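PDB 3CP7: alkaline serine protease AL20 from Nesterenkonia abyssinica, which probably hydrolyses peptide bonds in proteins as a secreted, trypsin-like serine protease that is active in alkaline conditions and thermostable. Local coordinates for residues F13-N17 and Q50-F55; F88-Y92 and T186-G190; R121-A127 and S155-I160. All blocks are in the same frame, centred on the assembly; numbering follows the deposited sequence.

In the fold
The three contacts are spread over the two sheets of a trypsin-like fold; interaction 1 closes first, pairing barrel strand 9-16 with the chain leading into strand 55-59. Interaction 2 ties the loop before barrel strand 93-97 to strand 183-191 of the second sheet, so it joins both sheets beside the probable catalytic triad that would include Asp-91. Interaction 3, between strands 124-129 and 158-161 of that sheet, is nested inside the loop interaction 2 closes; their centres are about 11 Å apart and they touch through Glu-89 with Ser-156 and Tyr-189 with Thr-157, probably forming one network. Interaction 1 is a separate barrel-surface contact, its centre about 28 Å from that of interaction 3.

Interaction 1: residues F13-N17 and Q50-F55; sequences FFSTN and QFARNF
Ser-15 and Arg-53 form an antiparallel hydrogen-bonded pair: Ser-15 N gives its proton to Arg-53 O at 2.8 Å, and Arg-53 N returns one to Ser-15 O over the same distance, at a nearly straight 170°. The chain turns a corner at Asn-54, and beyond it Phe-55 CA sets a CA-H...O contact on Phe-13 O at 3.4 Å. Past the corner, Phe-13 pairs with Val-56, so strand 9-16 meets strand 55-59 and the barrel closes.

Arg-53 and Ser-15 point to the same face. The arginine chain bends at chi3 (-95°), which brings its guanidinium alongside the turn after the strand, with Thr-16 CA over one face. From its edge NH2 donates to Asn-17 OD1 at 2.8 Å, a bent bond (133°) with the donor tilted out of the amide's carbonyl plane. One water joins Ser-15 OG, which is also bonded to Asp-20, to Asn-54 ND2; a second accepts from both Asn-17 N and Gln-50 NE2. On the other face, Ala-52 CB meets Phe-14 CD1 obliquely at 3.5 Å, and the Phe-14 ring continues inward to Cys-23.

The chemistry is thus divided: two good backbone bonds fix the register, apolar carbon packs on the barrel side, and a bent arginine-amide bond with two water bridges holds the solvent side.

Interaction 2: residues F88-Y92 and T186-G190; sequences FEHDY and TNSYG
Asp-91 and Ser-188 meet side chain to side chain where the barrel meets the second sheet of this trypsin-like fold. Asp-91, at the centre of an inverse gamma turn, is probably the acid of a Ser-His-Asp triad with His-41 and Ser-169. Its CG stands anti to the backbone N (chi1 -173°), which carries the carboxylate to the serine; Ser-188 OG donates to Asp-91 OD1 at 2.7 Å, arriving on the anti side of that oxygen and 17° out of the carboxylate plane. The same OD1 also takes a hydrogen bond from His-41 ND1, so Ser-188 is placed as a second-shell residue and is likely to fix how the carboxylate is turned toward the histidine.

Beside this polar pair, the Phe-88 and Tyr-189 rings lean together obliquely, planes 53° apart and centroids 4.8 Å apart. Phe-88 CD2 makes the closest touch, 3.5 Å from Tyr-189 CD1, while Ser-188 OG lies near the plane of the Phe-88 ring, at its edge. Trp-82 packs edge-to-face with Phe-88, and Tyr-189 meets the rings of Tyr-191 and Phe-199 while its hydroxyl is hydrogen-bonded to Tyr-191 and Thr-157.

Ser-188 and Tyr-189 form a classic beta bulge opposite Phe-199, and from this irregular strand one side chain goes to the aspartate and the next to the phenylalanine Phe-88. Two residues before Ser-188, the methyl CG2 of Thr-186 rests 3.5 Å from the backbone O of Asp-91.

Interaction 3: residues R121-A127 and S155-I160; sequences RGQYYSA and SSTQGI
Arg-121 lays one face of its guanidinium over the side chain of Gln-158, whose CD sits 4.2 Å above the plane and over its centre; the guanidinium and amide planes are 40° apart. The arginine chain bends at chi3 (69°), and this turns the guanidinium edge to the carbonyls of the turn before strand 158-161. NH1 donates to Ser-156 O at 2.8 Å, with that oxygen in the guanidinium plane. NH2 bonds to Thr-157 O at 3.1 Å, approaching from above that carbonyl's plane, and adds a weak bond to Ser-156 O. Replacing Arg-121 with an alanine would probably leave the carbonyls of Ser-156 and Thr-157 without these donors and uncover the flank of Gln-158 on which the guanidinium lies.

Gln-158 is itself held at both ends of its amide. OE1 accepts from Gly-122 N at 2.8 Å, in the carbonyl plane, while NE2 donates to a water that also accepts from Gln-123 N and is bonded to Tyr-125 OH. These bonds give the buried amide partners for its oxygen and its nitrogen, and fix which way round it sits. The Tyr-125 ring stands almost perpendicular to that amide.

Farther along, the contact turns apolar: Ala-127 CB meets Ile-160 CD1 at 3.7 Å, and Tyr-125 CD1 lies more loosely against Ile-160 CG2. The segments of strands 124-129 and 158-161 run 69° apart in direction and 9.0 Å apart at their closest. Strand 142-150 lies between the two in the sheet, so side chains span the gap, and Trp-173 of strand 172-175 packs against Tyr-125, Ala-127 and Ile-160.

Interaction 1: residues F13-N17 and Q50-F55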
loop_
_atom_site.group_PDB
_atom_site.type_symbol
_atom_site.label_atom_id
_atom_site.label_comp_id
_atom_site.label_asym_id
_atom_site.label_seq_id
_atom_site.Cartn_x
_atom_site.Cartn_y
_atom_site.Cartn_z
ATOM N N PHE A 13 5.817 6.354 -18.550
ATOM C CA PHE A 13 4.891 7.427 -18.907
ATOM C C PHE A 13 3.699 7.324 -17.974
ATOM O O PHE A 13 3.251 6.230 -17.644
ATOM C CB PHE A 13 4.399 7.277 -20.352
ATOM C CG PHE A 13 5.493 7.291 -21.384
ATOM C CD1 PHE A 13 6.213 6.132 -21.666
ATOM C CD2 PHE A 13 5.787 8.452 -22.087
ATOM C CE1 PHE A 13 7.215 6.140 -22.619
ATOM C CE2 PHE A 13 6.795 8.466 -23.052
ATOM C CZ PHE A 13 7.495 7.306 -23.322
ATOM N N PHE A 14 3.182 8.465 -17.538
ATOM C CA PHE A 14 1.945 8.468 -16.752
ATOM C C PHE A 14 1.241 9.810 -16.860
ATOM O O PHE A 14 1.819 10.777 -17.354
ATOM C CB PHE A 14 2.211 8.081 -15.282
ATOM C CG PHE A 14 2.990 9.108 -14.491
ATOM C CD1 PHE A 14 2.326 10.045 -13.706
ATOM C CD2 PHE A 14 4.377 9.115 -14.507
ATOM C CE1 PHE A 14 3.033 10.986 -12.968
ATOM C CE2 PHE A 14 5.090 10.055 -13.766
ATOM C CZ PHE A 14 4.418 10.986 -12.994
ATOM N N SER A 15 -0.002 9.856 -16.394
ATOM C CA SER A 15 -0.777 11.096 -16.411
ATOM C C SER A 15 -1.403 11.368 -15.054
ATOM O O SER A 15 -1.652 10.450 -14.279
ATOM C CB SER A 15 -1.875 11.028 -17.476
ATOM O OG SER A 15 -1.313 10.862 -18.763
ATOM N N THR A 16 -1.633 12.648 -14.771
ATOM C CA THR A 16 -2.383 13.075 -13.593
ATOM C C THR A 16 -3.358 14.161 -14.043
ATOM O O THR A 16 -3.441 14.462 -15.228
ATOM C CB THR A 16 -1.464 13.653 -12.489
ATOM O OG1 THR A 16 -0.974 14.933 -12.904
ATOM C CG2 THR A 16 -0.285 12.724 -12.201
ATOM N N ASN A 17 -4.092 14.742 -13.097
ATOM C CA ASN A 17 -4.940 15.902 -13.384
ATOM C C ASN A 17 -4.132 17.095 -13.909
ATOM O O ASN A 17 -4.685 17.991 -14.551
ATOM C CB ASN A 17 -5.721 16.320 -12.136
ATOM C CG ASN A 17 -6.846 15.357 -11.792
ATOM O OD1 ASN A 17 -7.259 14.531 -12.610
ATOM N ND2 ASN A 17 -7.354 15.467 -10.569
ATOM N N GLN A 50 -3.899 11.422 -5.341
ATOM C CA GLN A 50 -4.375 10.121 -5.823
ATOM C C GLN A 50 -3.318 9.404 -6.661
ATOM O O GLN A 50 -2.220 9.921 -6.844
ATOM C CB GLN A 50 -5.669 10.286 -6.615
ATOM C CG GLN A 50 -5.545 11.150 -7.867
ATOM C CD GLN A 50 -6.890 11.451 -8.523
ATOM O OE1 GLN A 50 -7.924 10.906 -8.133
ATOM N NE2 GLN A 50 -6.874 12.316 -9.535
ATOM N N PHE A 51 -3.648 8.213 -7.156
ATOM C CA PHE A 51 -2.707 7.457 -7.984
ATOM C C PHE A 51 -2.569 8.047 -9.383
ATOM O O PHE A 51 -3.501 8.666 -9.908
ATOM C CB PHE A 51 -3.108 5.977 -8.077
ATOM C CG PHE A 51 -2.906 5.220 -6.799
ATOM C CD1 PHE A 51 -3.886 5.220 -5.806
ATOM C CD2 PHE A 51 -1.724 4.536 -6.573
ATOM C CE1 PHE A 51 -3.701 4.522 -4.610
ATOM C CE2 PHE A 51 -1.521 3.832 -5.390
ATOM C CZ PHE A 51 -2.513 3.818 -4.404
ATOM N N ALA A 52 -1.393 7.859 -9.974
ATOM C CA ALA A 52 -1.159 8.195 -11.367
ATOM C C ALA A 52 -2.089 7.367 -12.251
ATOM O O ALA A 52 -2.506 6.261 -11.890
ATOM C CB ALA A 52 0.300 7.911 -11.728
ATOM N N ARG A 53 -2.420 7.917 -13.411
ATOM C CA ARG A 53 -3.251 7.218 -14.371
ATOM C C ARG A 53 -2.415 6.808 -15.565
ATOM O O ARG A 53 -1.430 7.464 -15.901
ATOM C CB ARG A 53 -4.413 8.108 -14.807
ATOM C CG ARG A 53 -5.442 8.316 -13.704
ATOM C CD ARG A 53 -6.637 9.120 -14.190
ATOM N NE ARG A 53 -6.500 10.548 -13.907
ATOM C CZ ARG A 53 -6.164 11.478 -14.797
ATOM N NH1 ARG A 53 -5.907 11.157 -16.063
ATOM N NH2 ARG A 53 -6.084 12.743 -14.414
ATOM N N ASN A 54 -2.799 5.699 -16.184
ATOM C CA ASN A 54 -2.149 5.209 -17.400
ATOM C C ASN A 54 -0.633 5.075 -17.287
ATOM O O ASN A 54 0.120 5.444 -18.196
ATOM C CB ASN A 54 -2.558 6.062 -18.598
ATOM C CG ASN A 54 -4.052 6.015 -18.843
ATOM O OD1 ASN A 54 -4.705 4.999 -18.591
ATOM N ND2 ASN A 54 -4.601 7.115 -19.316
ATOM N N PHE A 55 -0.202 4.533 -16.150
ATOM C CA PHE A 55 1.200 4.224 -15.912
ATOM C C PHE A 55 1.633 3.127 -16.869
ATOM O O PHE A 55 1.062 2.030 -16.877
ATOM C CB PHE A 55 1.393 3.793 -14.455
ATOM C CG PHE A 55 2.831 3.543 -14.049
ATOM C CD1 PHE A 55 3.476 4.422 -13.188
ATOM C CD2 PHE A 55 3.504 2.398 -14.464
ATOM C CE1 PHE A 55 4.789 4.187 -12.771
ATOM C CE2 PHE A 55 4.818 2.143 -14.061
ATOM C CZ PHE A 55 5.462 3.048 -13.210
HETATM O O HOH W 1 -3.045 9.325 -20.098
HETATM O O HOH W 2 -4.667 13.285 -10.692
#

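Interaction 2: residues F88-Y92 and T186-G190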
loop_
_atom_site.group_PDB
_atom_site.type_symbol
_atom_site.label_atom_id
_atom_site.label_comp_id
_atom_site.label_asym_id
_atom_site.label_seq_id
_atom_site.Cartn_x
_atom_site.Cartn_y
_atom_site.Cartn_z
ATOM N N PHE A 88 9.724 11.929 1.993
ATOM C CA PHE A 88 10.817 11.560 1.089
ATOM C C PHE A 88 11.702 10.425 1.611
ATOM O O PHE A 88 12.383 9.762 0.813
ATOM C CB PHE A 88 11.662 12.776 0.685
ATOM C CG PHE A 88 11.014 13.626 -0.374
ATOM C CD1 PHE A 88 10.399 14.829 -0.045
ATOM C CD2 PHE A 88 10.988 13.198 -1.699
ATOM C CE1 PHE A 88 9.785 15.605 -1.038
ATOM C CE2 PHE A 88 10.379 13.969 -2.698
ATOM C CZ PHE A 88 9.786 15.175 -2.352
ATOM N N GLU A 89 11.679 10.165 2.920
ATOM C CA GLU A 89 12.415 8.989 3.404
ATOM C C GLU A 89 11.880 7.695 2.796
ATOM O O GLU A 89 12.571 6.675 2.806
ATOM C CB GLU A 89 12.405 8.883 4.933
ATOM C CG GLU A 89 13.256 9.938 5.626
ATOM C CD GLU A 89 13.486 9.663 7.097
ATOM O OE1 GLU A 89 12.663 8.959 7.725
ATOM O OE2 GLU A 89 14.509 10.165 7.614
ATOM N N HIS A 90 10.649 7.745 2.276
ATOM C CA HIS A 90 10.012 6.554 1.710
ATOM C C HIS A 90 9.488 6.800 0.309
ATOM O O HIS A 90 8.460 6.249 -0.079
ATOM C CB HIS A 90 8.923 6.023 2.653
ATOM C CG HIS A 90 9.458 5.692 4.009
ATOM N ND1 HIS A 90 10.100 4.504 4.279
ATOM C CD2 HIS A 90 9.519 6.422 5.146
ATOM C CE1 HIS A 90 10.503 4.502 5.538
ATOM N NE2 HIS A 90 10.180 5.660 6.081
ATOM N N ASP A 91 10.217 7.588 -0.477
ATOM C CA ASP A 91 9.804 7.845 -1.853
ATOM C C ASP A 91 10.249 6.700 -2.758
ATOM O O ASP A 91 11.068 6.886 -3.660
ATOM C CB ASP A 91 10.347 9.178 -2.383
ATOM C CG ASP A 91 9.781 9.540 -3.745
ATOM O OD1 ASP A 91 10.378 10.387 -4.445
ATOM O OD2 ASP A 91 8.733 8.979 -4.128
ATOM N N TYR A 92 9.724 5.508 -2.484
ATOM C CA TYR A 92 9.931 4.331 -3.322
ATOM C C TYR A 92 8.577 3.646 -3.502
ATOM O O TYR A 92 7.631 3.869 -2.730
ATOM C CB TYR A 92 10.959 3.361 -2.709
ATOM C CG TYR A 92 10.688 3.048 -1.261
ATOM C CD1 TYR A 92 11.442 3.649 -0.245
ATOM C CD2 TYR A 92 9.659 2.182 -0.883
ATOM C CE1 TYR A 92 11.179 3.389 1.095
ATOM C CE2 TYR A 92 9.383 1.924 0.450
ATOM C CZ TYR A 92 10.145 2.534 1.445
ATOM O OH TYR A 92 9.872 2.290 2.772
ATOM N N THR A 186 16.538 4.286 -5.465
ATOM C CA THR A 186 15.871 4.789 -6.634
ATOM C C THR A 186 16.166 6.304 -6.694
ATOM O O THR A 186 16.340 6.942 -5.640
ATOM C CB THR A 186 14.401 4.391 -6.373
ATOM O OG1 THR A 186 13.930 3.271 -7.157
ATOM C CG2 THR A 186 13.426 5.476 -5.842
ATOM N N ASN A 187 16.273 6.869 -7.900
ATOM C CA ASN A 187 16.355 8.328 -8.026
ATOM C C ASN A 187 15.085 8.953 -7.492
ATOM O O ASN A 187 14.002 8.625 -7.970
ATOM C CB ASN A 187 16.508 8.765 -9.486
ATOM C CG ASN A 187 17.770 8.221 -10.139
ATOM O OD1 ASN A 187 18.835 8.142 -9.515
ATOM N ND2 ASN A 187 17.653 7.837 -11.412
ATOM N N SER A 188 15.200 9.867 -6.533
ATOM C CA SER A 188 14.013 10.467 -5.936
ATOM C C SER A 188 13.896 11.990 -6.073
ATOM O O SER A 188 12.864 12.482 -6.538
ATOM C CB SER A 188 13.881 10.032 -4.473
ATOM O OG SER A 188 12.928 10.814 -3.772
ATOM N N TYR A 189 14.932 12.734 -5.688
ATOM C CA TYR A 189 14.818 14.183 -5.680
ATOM C C TYR A 189 16.173 14.848 -5.586
ATOM O O TYR A 189 17.173 14.199 -5.280
ATOM C CB TYR A 189 13.929 14.634 -4.503
ATOM C CG TYR A 189 14.579 14.490 -3.148
ATOM C CD1 TYR A 189 14.442 13.323 -2.403
ATOM C CD2 TYR A 189 15.322 15.538 -2.598
ATOM C CE1 TYR A 189 15.044 13.185 -1.152
ATOM C CE2 TYR A 189 15.936 15.417 -1.363
ATOM C CZ TYR A 189 15.777 14.243 -0.629
ATOM O OH TYR A 189 16.378 14.089 0.607
ATOM N N GLY A 190 16.195 16.150 -5.873
ATOM C CA GLY A 190 17.328 17.000 -5.501
ATOM C C GLY A 190 16.838 18.171 -4.670
ATOM O O GLY A 190 15.628 18.314 -4.420
#

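Interaction 3: residues R121-A127 and S155-I160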
loop_
_atom_site.group_PDB
_atom_site.type_symbol
_atom_site.label_atom_id
_atom_site.label_comp_id
_atom_site.label_asym_id
_atom_site.label_seq_id
_atom_site.Cartn_x
_atom_site.Cartn_y
_atom_site.Cartn_z
ATOM N N ARG A 121 25.136 2.117 4.710
ATOM C CA ARG A 121 25.134 3.450 4.130
ATOM C C ARG A 121 26.503 3.766 3.530
ATOM O O ARG A 121 27.507 3.151 3.900
ATOM C CB ARG A 121 24.774 4.485 5.204
ATOM C CG ARG A 121 23.382 4.284 5.791
ATOM C CD ARG A 121 23.034 5.327 6.855
ATOM N NE ARG A 121 22.847 6.671 6.302
ATOM C CZ ARG A 121 21.748 7.087 5.669
ATOM N NH1 ARG A 121 20.732 6.258 5.497
ATOM N NH2 ARG A 121 21.668 8.317 5.181
ATOM N N GLY A 122 26.542 4.717 2.606
ATOM C CA GLY A 122 27.806 5.226 2.084
ATOM C C GLY A 122 28.485 4.331 1.075
ATOM O O GLY A 122 29.698 4.435 0.863
ATOM N N GLN A 123 27.705 3.477 0.418
ATOM C CA GLN A 123 28.235 2.612 -0.631
ATOM C C GLN A 123 28.389 3.352 -1.960
ATOM O O GLN A 123 27.854 4.444 -2.141
ATOM C CB GLN A 123 27.320 1.405 -0.833
ATOM C CG GLN A 123 27.143 0.522 0.395
ATOM C CD GLN A 123 28.288 -0.433 0.586
ATOM O OE1 GLN A 123 28.182 -1.620 0.262
ATOM N NE2 GLN A 123 29.403 0.077 1.089
ATOM N N TYR A 124 29.117 2.733 -2.887
ATOM C CA TYR A 124 29.282 3.242 -4.236
ATOM C C TYR A 124 28.142 2.727 -5.121
ATOM O O TYR A 124 27.807 1.535 -5.091
ATOM C CB TYR A 124 30.635 2.787 -4.803
ATOM C CG TYR A 124 30.946 3.323 -6.177
ATOM C CD1 TYR A 124 31.587 4.544 -6.346
ATOM C CD2 TYR A 124 30.601 2.603 -7.315
ATOM C CE1 TYR A 124 31.876 5.032 -7.617
ATOM C CE2 TYR A 124 30.880 3.085 -8.580
ATOM C CZ TYR A 124 31.517 4.296 -8.729
ATOM O OH TYR A 124 31.798 4.756 -10.001
ATOM N N TYR A 125 27.579 3.630 -5.917
ATOM C CA TYR A 125 26.436 3.329 -6.763
ATOM C C TYR A 125 26.636 3.739 -8.202
ATOM O O TYR A 125 27.369 4.688 -8.504
ATOM C CB TYR A 125 25.193 4.081 -6.265
ATOM C CG TYR A 125 24.635 3.575 -4.959
ATOM C CD1 TYR A 125 24.966 4.194 -3.754
ATOM C CD2 TYR A 125 23.784 2.463 -4.924
ATOM C CE1 TYR A 125 24.455 3.736 -2.546
ATOM C CE2 TYR A 125 23.267 1.993 -3.718
ATOM C CZ TYR A 125 23.619 2.634 -2.524
ATOM O OH TYR A 125 23.126 2.206 -1.322
ATOM N N SER A 126 25.930 3.025 -9.076
ATOM C CA SER A 126 25.674 3.432 -10.440
ATOM C C SER A 126 24.163 3.616 -10.576
ATOM O O SER A 126 23.397 2.664 -10.366
ATOM C CB SER A 126 26.153 2.346 -11.404
ATOM O OG SER A 126 27.550 2.153 -11.266
ATOM N N ALA A 127 23.743 4.841 -10.881
ATOM C CA ALA A 127 22.315 5.181 -10.992
ATOM C C ALA A 127 21.969 5.463 -12.443
ATOM O O ALA A 127 22.775 6.031 -13.177
ATOM C CB ALA A 127 21.985 6.383 -10.127
ATOM N N SER A 155 17.805 13.622 7.050
ATOM C CA SER A 155 16.932 12.465 6.889
ATOM C C SER A 155 17.770 11.244 6.534
ATOM O O SER A 155 18.984 11.347 6.349
ATOM C CB SER A 155 15.871 12.723 5.811
ATOM O OG SER A 155 16.328 12.373 4.508
ATOM N N SER A 156 17.106 10.093 6.425
ATOM C CA SER A 156 17.789 8.839 6.099
ATOM C C SER A 156 18.123 8.694 4.608
ATOM O O SER A 156 18.750 7.704 4.201
ATOM C CB SER A 156 16.976 7.637 6.581
ATOM O OG SER A 156 15.726 7.603 5.907
ATOM N N THR A 157 17.712 9.649 3.772
ATOM C CA THR A 157 18.083 9.554 2.348
ATOM C C THR A 157 19.593 9.729 2.166
ATOM O O THR A 157 20.305 10.171 3.091
ATOM C CB THR A 157 17.337 10.568 1.463
ATOM O OG1 THR A 157 17.755 11.890 1.817
ATOM C CG2 THR A 157 15.837 10.433 1.658
ATOM N N GLN A 158 20.078 9.361 0.987
ATOM C CA GLN A 158 21.489 9.537 0.637
ATOM C C GLN A 158 21.601 10.233 -0.701
ATOM O O GLN A 158 20.705 10.119 -1.541
ATOM C CB GLN A 158 22.214 8.196 0.558
ATOM C CG GLN A 158 22.122 7.362 1.818
ATOM C CD GLN A 158 23.012 6.142 1.738
ATOM O OE1 GLN A 158 24.114 6.133 2.280
ATOM N NE2 GLN A 158 22.561 5.122 1.023
ATOM N N GLY A 159 22.708 10.945 -0.894
ATOM C CA GLY A 159 22.949 11.656 -2.133
ATOM C C GLY A 159 24.180 11.153 -2.847
ATOM O O GLY A 159 25.151 10.730 -2.214
ATOM N N ILE A 160 24.124 11.190 -4.175
ATOM C CA ILE A 160 25.295 10.932 -5.009
ATOM C C ILE A 160 25.489 12.050 -6.032
ATOM O O ILE A 160 24.530 12.690 -6.438
ATOM C CB ILE A 160 25.200 9.567 -5.762
ATOM C CG1 ILE A 160 23.931 9.486 -6.642
ATOM C CG2 ILE A 160 25.279 8.412 -4.773
ATOM C CD1 ILE A 160 23.852 8.248 -7.543
HETATM O O HOH W 3 24.770 2.949 0.737
#